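Local coordinates for trafficking protein B (Neisseria gonorrhoeae, PDB 2H1C) that acts as the toxin of a type II toxin-antitoxin pair, a PIN-domain protein and presumed magnesium-dependent ribonuclease held by its antitoxin FitA in a promoter-binding complex, at residues L4-N7 and V8-P12; V22-L25 and D26-I29; A84-A87 and Q88-Y92. All coordinates share one frame; numbering follows the deposited sequence.

Contact 1 of 3, residues L4-N7 and V8-P12; sequences LDTN and VISEP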
loop_
_atom_site.group_PDB
_atom_site.type_symbol
_atom_site.label_atom_id
_atom_site.label_comp_id
_atom_site.label_asym_id
_atom_site.label_seq_id
_atom_site.Cartn_x
_atom_site.Cartn_y
_atom_site.Cartn_z
ATOM N N LEU A 4 -7.987 -12.497 -4.385
ATOM C CA LEU A 4 -6.859 -13.437 -4.373
ATOM C C LEU A 4 -5.586 -12.793 -3.843
ATOM O O LEU A 4 -5.170 -11.764 -4.362
ATOM C CB LEU A 4 -6.560 -13.936 -5.784
ATOM C CG LEU A 4 -7.578 -14.742 -6.581
ATOM C CD1 LEU A 4 -6.957 -15.068 -7.940
ATOM C CD2 LEU A 4 -7.956 -16.013 -5.824
ATOM N N ASP A 5 -4.968 -13.414 -2.839
ATOM C CA ASP A 5 -3.722 -12.925 -2.225
ATOM C C ASP A 5 -2.594 -13.382 -3.156
ATOM O O ASP A 5 -2.765 -14.314 -3.942
ATOM C CB ASP A 5 -3.577 -13.558 -0.820
ATOM C CG ASP A 5 -2.542 -12.856 0.078
ATOM O OD1 ASP A 5 -2.201 -11.678 -0.159
ATOM O OD2 ASP A 5 -2.084 -13.497 1.061
ATOM N N THR A 6 -1.432 -12.750 -3.056
ATOM C CA THR A 6 -0.310 -13.090 -3.923
ATOM C C THR A 6 0.104 -14.561 -3.946
ATOM O O THR A 6 0.420 -15.102 -5.005
ATOM C CB THR A 6 0.925 -12.259 -3.541
ATOM O OG1 THR A 6 0.574 -10.874 -3.577
ATOM C CG2 THR A 6 2.068 -12.518 -4.496
ATOM N N ASN A 7 0.105 -15.212 -2.787
ATOM C CA ASN A 7 0.551 -16.598 -2.735
ATOM C C ASN A 7 -0.368 -17.578 -3.454
ATOM O O ASN A 7 0.060 -18.675 -3.810
ATOM C CB ASN A 7 0.765 -17.029 -1.279
ATOM C CG ASN A 7 -0.509 -16.949 -0.452
ATOM O OD1 ASN A 7 -1.479 -17.663 -0.708
ATOM N ND2 ASN A 7 -0.508 -16.074 0.544
ATOM N N VAL A 8 -1.616 -17.183 -3.684
ATOM C CA VAL A 8 -2.561 -18.055 -4.373
ATOM C C VAL A 8 -2.444 -17.880 -5.886
ATOM O O VAL A 8 -2.300 -18.856 -6.615
ATOM C CB VAL A 8 -4.004 -17.776 -3.889
ATOM C CG1 VAL A 8 -5.011 -18.541 -4.740
ATOM C CG2 VAL A 8 -4.132 -18.194 -2.430
ATOM N N ILE A 9 -2.465 -16.645 -6.372
ATOM C CA ILE A 9 -2.357 -16.455 -7.804
ATOM C C ILE A 9 -0.980 -16.901 -8.310
ATOM O O ILE A 9 -0.847 -17.303 -9.460
ATOM C CB ILE A 9 -2.668 -14.972 -8.210
ATOM C CG1 ILE A 9 -2.648 -14.842 -9.740
ATOM C CG2 ILE A 9 -1.691 -14.021 -7.542
ATOM C CD1 ILE A 9 -3.033 -13.476 -10.246
ATOM N N SER A 10 0.030 -16.880 -7.439
ATOM C CA SER A 10 1.388 -17.295 -7.820
ATOM C C SER A 10 1.604 -18.816 -7.819
ATOM O O SER A 10 2.515 -19.317 -8.472
ATOM C CB SER A 10 2.425 -16.677 -6.870
ATOM O OG SER A 10 2.325 -15.265 -6.834
ATOM N N GLU A 11 0.775 -19.552 -7.093
ATOM C CA GLU A 11 0.974 -21.001 -7.012
ATOM C C GLU A 11 0.981 -21.747 -8.353
ATOM O O GLU A 11 1.874 -22.563 -8.598
ATOM C CB GLU A 11 -0.045 -21.636 -6.062
ATOM C CG GLU A 11 0.076 -23.174 -5.923
ATOM C CD GLU A 11 1.321 -23.620 -5.181
ATOM O OE1 GLU A 11 1.659 -24.830 -5.251
ATOM O OE2 GLU A 11 1.964 -22.776 -4.509
ATOM N N PRO A 12 0.013 -21.471 -9.247
ATOM C CA PRO A 12 0.015 -22.188 -10.531
ATOM C C PRO A 12 1.248 -21.954 -11.399
ATOM O O PRO A 12 1.527 -22.724 -12.315
ATOM C CB PRO A 12 -1.265 -21.697 -11.203
ATOM C CG PRO A 12 -2.161 -21.397 -10.033
ATOM C CD PRO A 12 -1.213 -20.665 -9.106
HETATM O O HOH W 1 2.302 -20.306 -3.482
#

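Contact 2 of 3, residues V22-L25 and D26-I29; sequences VAWL and DSLI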
loop_
_atom_site.group_PDB
_atom_site.type_symbol
_atom_site.label_atom_id
_atom_site.label_comp_id
_atom_site.label_asym_id
_atom_site.label_seq_id
_atom_site.Cartn_x
_atom_site.Cartn_y
_atom_site.Cartn_z
ATOM N N VAL A 22 -4.915 -25.296 -7.901
ATOM C CA VAL A 22 -5.233 -25.050 -9.298
ATOM C C VAL A 22 -6.707 -25.398 -9.546
ATOM O O VAL A 22 -7.433 -24.600 -10.131
ATOM C CB VAL A 22 -4.329 -25.865 -10.218
ATOM C CG1 VAL A 22 -4.736 -25.656 -11.677
ATOM C CG2 VAL A 22 -2.872 -25.409 -10.008
ATOM N N ALA A 23 -7.147 -26.576 -9.092
ATOM C CA ALA A 23 -8.548 -26.979 -9.268
ATOM C C ALA A 23 -9.526 -25.987 -8.636
ATOM O O ALA A 23 -10.595 -25.678 -9.212
ATOM C CB ALA A 23 -8.787 -28.388 -8.683
ATOM N N TRP A 24 -9.200 -25.505 -7.438
ATOM C CA TRP A 24 -10.076 -24.542 -6.780
ATOM C C TRP A 24 -10.183 -23.276 -7.622
ATOM O O TRP A 24 -11.269 -22.719 -7.795
ATOM C CB TRP A 24 -9.547 -24.156 -5.397
ATOM C CG TRP A 24 -10.425 -23.141 -4.732
ATOM C CD1 TRP A 24 -11.666 -23.343 -4.190
ATOM C CD2 TRP A 24 -10.155 -21.739 -4.601
ATOM N NE1 TRP A 24 -12.187 -22.148 -3.730
ATOM C CE2 TRP A 24 -11.275 -21.153 -3.965
ATOM C CE3 TRP A 24 -9.071 -20.923 -4.960
ATOM C CZ2 TRP A 24 -11.339 -19.784 -3.677
ATOM C CZ3 TRP A 24 -9.138 -19.565 -4.676
ATOM C CH2 TRP A 24 -10.264 -19.011 -4.038
ATOM N N LEU A 25 -9.048 -22.800 -8.118
ATOM C CA LEU A 25 -9.075 -21.597 -8.936
ATOM C C LEU A 25 -9.967 -21.821 -10.166
ATOM O O LEU A 25 -10.671 -20.911 -10.601
ATOM C CB LEU A 25 -7.664 -21.218 -9.373
ATOM C CG LEU A 25 -6.750 -20.633 -8.292
ATOM C CD1 LEU A 25 -5.308 -20.675 -8.795
ATOM C CD2 LEU A 25 -7.163 -19.195 -7.959
ATOM N N ASP A 26 -9.940 -23.037 -10.715
ATOM C CA ASP A 26 -10.749 -23.370 -11.896
ATOM C C ASP A 26 -12.252 -23.453 -11.650
ATOM O O ASP A 26 -13.031 -23.443 -12.595
ATOM C CB ASP A 26 -10.297 -24.699 -12.508
ATOM C CG ASP A 26 -8.996 -24.578 -13.246
ATOM O OD1 ASP A 26 -8.686 -23.461 -13.719
ATOM O OD2 ASP A 26 -8.292 -25.605 -13.377
ATOM N N SER A 27 -12.657 -23.551 -10.392
ATOM C CA SER A 27 -14.074 -23.637 -10.071
ATOM C C SER A 27 -14.696 -22.254 -9.893
ATOM O O SER A 27 -15.915 -22.120 -9.789
ATOM C CB SER A 27 -14.278 -24.441 -8.784
ATOM O OG SER A 27 -13.804 -23.730 -7.641
ATOM N N LEU A 28 -13.862 -21.223 -9.858
ATOM C CA LEU A 28 -14.361 -19.868 -9.650
ATOM C C LEU A 28 -14.927 -19.195 -10.894
ATOM O O LEU A 28 -14.507 -19.492 -12.015
ATOM C CB LEU A 28 -13.239 -18.980 -9.093
ATOM C CG LEU A 28 -12.507 -19.461 -7.839
ATOM C CD1 LEU A 28 -11.401 -18.455 -7.519
ATOM C CD2 LEU A 28 -13.472 -19.603 -6.673
ATOM N N ILE A 29 -15.894 -18.295 -10.692
ATOM C CA ILE A 29 -16.451 -17.537 -11.815
ATOM C C ILE A 29 -15.546 -16.308 -11.873
ATOM O O ILE A 29 -15.466 -15.554 -10.906
ATOM C CB ILE A 29 -17.898 -17.083 -11.564
ATOM C CG1 ILE A 29 -18.845 -18.284 -11.649
ATOM C CG2 ILE A 29 -18.305 -16.041 -12.595
ATOM C CD1 ILE A 29 -18.691 -19.241 -10.512
#

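Contact 3 of 3, residues A84-A87 and Q88-Y92; sequences AIYA and QIRSY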
loop_
_atom_site.group_PDB
_atom_site.type_symbol
_atom_site.label_atom_id
_atom_site.label_comp_id
_atom_site.label_asym_id
_atom_site.label_seq_id
_atom_site.Cartn_x
_atom_site.Cartn_y
_atom_site.Cartn_z
ATOM N N ALA A 84 -9.062 3.995 6.005
ATOM C CA ALA A 84 -9.782 4.061 7.280
ATOM C C ALA A 84 -9.944 2.671 7.880
ATOM O O ALA A 84 -9.742 2.468 9.078
ATOM C CB ALA A 84 -11.164 4.700 7.085
ATOM N N ILE A 85 -10.335 1.715 7.045
ATOM C CA ILE A 85 -10.522 0.333 7.496
ATOM C C ILE A 85 -9.182 -0.258 7.935
ATOM O O ILE A 85 -9.099 -0.976 8.932
ATOM C CB ILE A 85 -11.148 -0.503 6.369
ATOM C CG1 ILE A 85 -12.552 0.046 6.092
ATOM C CG2 ILE A 85 -11.186 -1.992 6.756
ATOM C CD1 ILE A 85 -13.209 -0.496 4.842
ATOM N N TYR A 86 -8.127 0.082 7.207
ATOM C CA TYR A 86 -6.793 -0.398 7.538
ATOM C C TYR A 86 -6.408 -0.025 8.973
ATOM O O TYR A 86 -5.988 -0.880 9.747
ATOM C CB TYR A 86 -5.774 0.208 6.575
ATOM C CG TYR A 86 -4.330 -0.009 6.969
ATOM C CD1 TYR A 86 -3.660 -1.189 6.634
ATOM C CD2 TYR A 86 -3.630 0.976 7.668
ATOM C CE1 TYR A 86 -2.322 -1.380 6.986
ATOM C CE2 TYR A 86 -2.310 0.797 8.020
ATOM C CZ TYR A 86 -1.660 -0.379 7.678
ATOM O OH TYR A 86 -0.339 -0.557 8.013
ATOM N N ALA A 87 -6.535 1.256 9.318
ATOM C CA ALA A 87 -6.174 1.718 10.648
ATOM C C ALA A 87 -7.023 1.031 11.706
ATOM O O ALA A 87 -6.512 0.636 12.753
ATOM C CB ALA A 87 -6.330 3.229 10.738
ATOM N N GLN A 88 -8.314 0.867 11.429
ATOM C CA GLN A 88 -9.204 0.204 12.372
ATOM C C GLN A 88 -8.752 -1.230 12.639
ATOM O O GLN A 88 -8.563 -1.633 13.791
ATOM C CB GLN A 88 -10.635 0.212 11.831
ATOM C CG GLN A 88 -11.168 1.627 11.663
ATOM C CD GLN A 88 -12.620 1.676 11.244
ATOM O OE1 GLN A 88 -12.993 1.189 10.169
ATOM N NE2 GLN A 88 -13.456 2.270 12.095
ATOM N N ILE A 89 -8.569 -1.995 11.571
ATOM C CA ILE A 89 -8.149 -3.388 11.683
ATOM C C ILE A 89 -6.802 -3.579 12.360
ATOM O O ILE A 89 -6.673 -4.397 13.272
ATOM C CB ILE A 89 -8.081 -4.059 10.281
ATOM C CG1 ILE A 89 -9.491 -4.273 9.732
ATOM C CG2 ILE A 89 -7.311 -5.366 10.366
ATOM C CD1 ILE A 89 -9.505 -4.855 8.305
ATOM N N ARG A 90 -5.785 -2.846 11.920
ATOM C CA ARG A 90 -4.459 -3.002 12.524
ATOM C C ARG A 90 -4.393 -2.545 13.981
ATOM O O ARG A 90 -3.722 -3.180 14.805
ATOM C CB ARG A 90 -3.399 -2.260 11.717
ATOM C CG ARG A 90 -3.138 -2.896 10.373
ATOM C CD ARG A 90 -1.716 -2.641 9.942
ATOM N NE ARG A 90 -0.749 -3.203 10.874
ATOM C CZ ARG A 90 0.538 -2.863 10.905
ATOM N NH1 ARG A 90 1.016 -1.961 10.057
ATOM N NH2 ARG A 90 1.350 -3.421 11.798
ATOM N N SER A 91 -5.083 -1.458 14.315
ATOM C CA SER A 91 -5.054 -0.986 15.690
ATOM C C SER A 91 -5.782 -1.976 16.601
ATOM O O SER A 91 -5.293 -2.313 17.691
ATOM C CB SER A 91 -5.683 0.408 15.802
ATOM O OG SER A 91 -7.077 0.371 15.565
ATOM N N TYR A 92 -6.937 -2.463 16.151
ATOM C CA TYR A 92 -7.709 -3.413 16.938
ATOM C C TYR A 92 -6.882 -4.664 17.216
ATOM O O TYR A 92 -6.848 -5.162 18.341
ATOM C CB TYR A 92 -8.987 -3.817 16.207
ATOM C CG TYR A 92 -9.938 -4.602 17.086
ATOM C CD1 TYR A 92 -10.857 -3.947 17.905
ATOM C CD2 TYR A 92 -9.903 -5.993 17.117
ATOM C CE1 TYR A 92 -11.722 -4.659 18.734
ATOM C CE2 TYR A 92 -10.760 -6.717 17.947
ATOM C CZ TYR A 92 -11.667 -6.041 18.748
ATOM O OH TYR A 92 -12.526 -6.746 19.557
#

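Contact 1 of 3, residues L4-N7 and V8-P12
The carbonyl oxygen Thr6 O takes two hydrogen bonds from Ser10. The hydroxyl Ser10 OG lies 2.6 Å from Thr6 O, and the amide Ser10 N lies 3.0 Å from Thr6 O. They arrive from opposite faces of the carbonyl plane. Ser10 OG stands beside its own backbone N (chi1 -56°), which lets the hydroxyl reach back along the turn. There it also meets the methyl Thr6 CG2, at 3.6 Å from Ser10 OG.

One residue earlier, Asp5 O accepts from Val8 N at 3.1 Å. A weak second bond comes from Ile9 N. This short helix, 6-9, follows strand 2-4 of the parallel PIN-domain sheet. Asp5, at the N-cap position, is a predicted magnesium ligand and lies near Asp104, the other predicted one. Its side chain makes no capping bond; Asp5 OD2 bonds instead to Thr120, while the Thr6 hydroxyl bonds to Glu42 of helix 37-48.

The apolar side is made by Leu4 and Val8, whose side chains cross at about a right angle, with Leu4 CD2 4.0 Å from Val8 CG1. Ile9 CB meets the other Leu4 branch, CD1, more loosely. Farther along, a water donates to both Asn7 O and Glu11 OE2, bridging Asn7 to Glu11, in the 3-10 segment. Glu11 is held further by Asn18, through OE1, and by a salt bridge from OE2 to Arg14, while Leu4, Ile9, Ser10 and Pro12 pack on the bound peptide.

Contact 2 of 3, residues V22-L25 and D26-I29
This is a local contact at the C-terminal end of helix 19-27, near the protein surface, where the chain leaves the helix. An indole and a leucine one turn on pack together, and a serine hydroxyl adds a bond to the backbone. Leu28 lies over one face of the Trp24 ring. Its methyl CD1 makes a CH-pi contact 3.9 Å from the centroid of the six-membered ring, while Leu28 CD2 sits 3.7 Å from Trp24 CZ2, nearer the rim. With CG anti to the backbone N (chi1 179°), beside the carbonyl carbon, the Trp24 indole leads forward toward Leu28.

Trp24 O is gripped twice by Ser27: the hydroxyl OG is 2.7 Å from Trp24 O, and Ser27 N is 3.1 Å from the same oxygen. Asp26 N keeps a regular helical bond to Val22 O at 3.0 Å, but Ser27 N to Ala23 O is weak. Leu28 N turns to Leu25 O instead, three residues back, as the helix winds out.

Asp26 OD1 bonds to the backbone of the bound peptide. On the inner side Trp24 and Leu25 rest on Leu4 of strand 2-4, and Trp24 also meets Ile2 and the ring of Phe134.

Contact 3 of 3, residues A84-A87 and Q88-Y92
Helix 80-94 of the PIN domain carries this contact, on a face that also packs against the second subunit, another copy of this protein. Tyr86 and Arg90, one turn apart, lie side by side and point the same way. The aliphatic part of Arg90 runs over one face of the Tyr86 ring, with Arg90 CG 4.1 Å from the ring centroid in a CH-pi contact. Arg90 CD comes closer still, 3.2 Å from Tyr86 CZ, toward the hydroxyl end of the ring. The arginine chain then bends at chi3 (61°) and brings its end round to the phenol oxygen. Arg90 NH1 donates to Tyr86 OH at 2.8 Å, with an N-H...O angle of 166°. The oxygen lies in the guanidinium plane, at its edge, and that plane is turned 71° from the ring.

On another side of the helix Ile85 and Ile89 also run side by side, with Ile85 CG2 3.7 Å from Ile89 CD1. Beneath them the backbone is regular. Ile89 N to Ile85 O measures 2.9 Å, and Arg90 N to Tyr86 O is likewise 2.9 Å. Gln88 folds its CG close against Ala84 O.

Tyr86 also stacks on Tyr106 of helix 102-114, and both Tyr86 and Arg90 touch Ala102 there. From the second subunit, Ala41 packs on Tyr86 and Arg44 on Ala84 and Ala87.

The phenol oxygen thus accepts from a charged donor, while the ring meets the uncharged arm of the same arginine. Together they probably restrict how the guanidinium can turn, and the nearby positive charge would probably polarise the phenol.

How the contacts relate
Contact 1 is buried and contact 2 lies toward the surface, yet they touch: Leu4, Val8 and Pro12 of contact 1 pack on Trp24 and Leu25 of contact 2. Helix 6-9 and helix 19-27, consecutive in the chain, are joined by this apolar seam, and both meet the bound peptide. Contact 3, partly buried, stands apart on helix 80-94, with its centre about 24 Å from that of contact 1 and about 31 Å from that of contact 2. It faces the second subunit instead. In contacts 1 and 2 a serine hydroxyl adds a second bond to a backbone carbonyl that its own amide also reaches. Contact 3 lies within a regular helix and relies on an arginine-tyrosine pair.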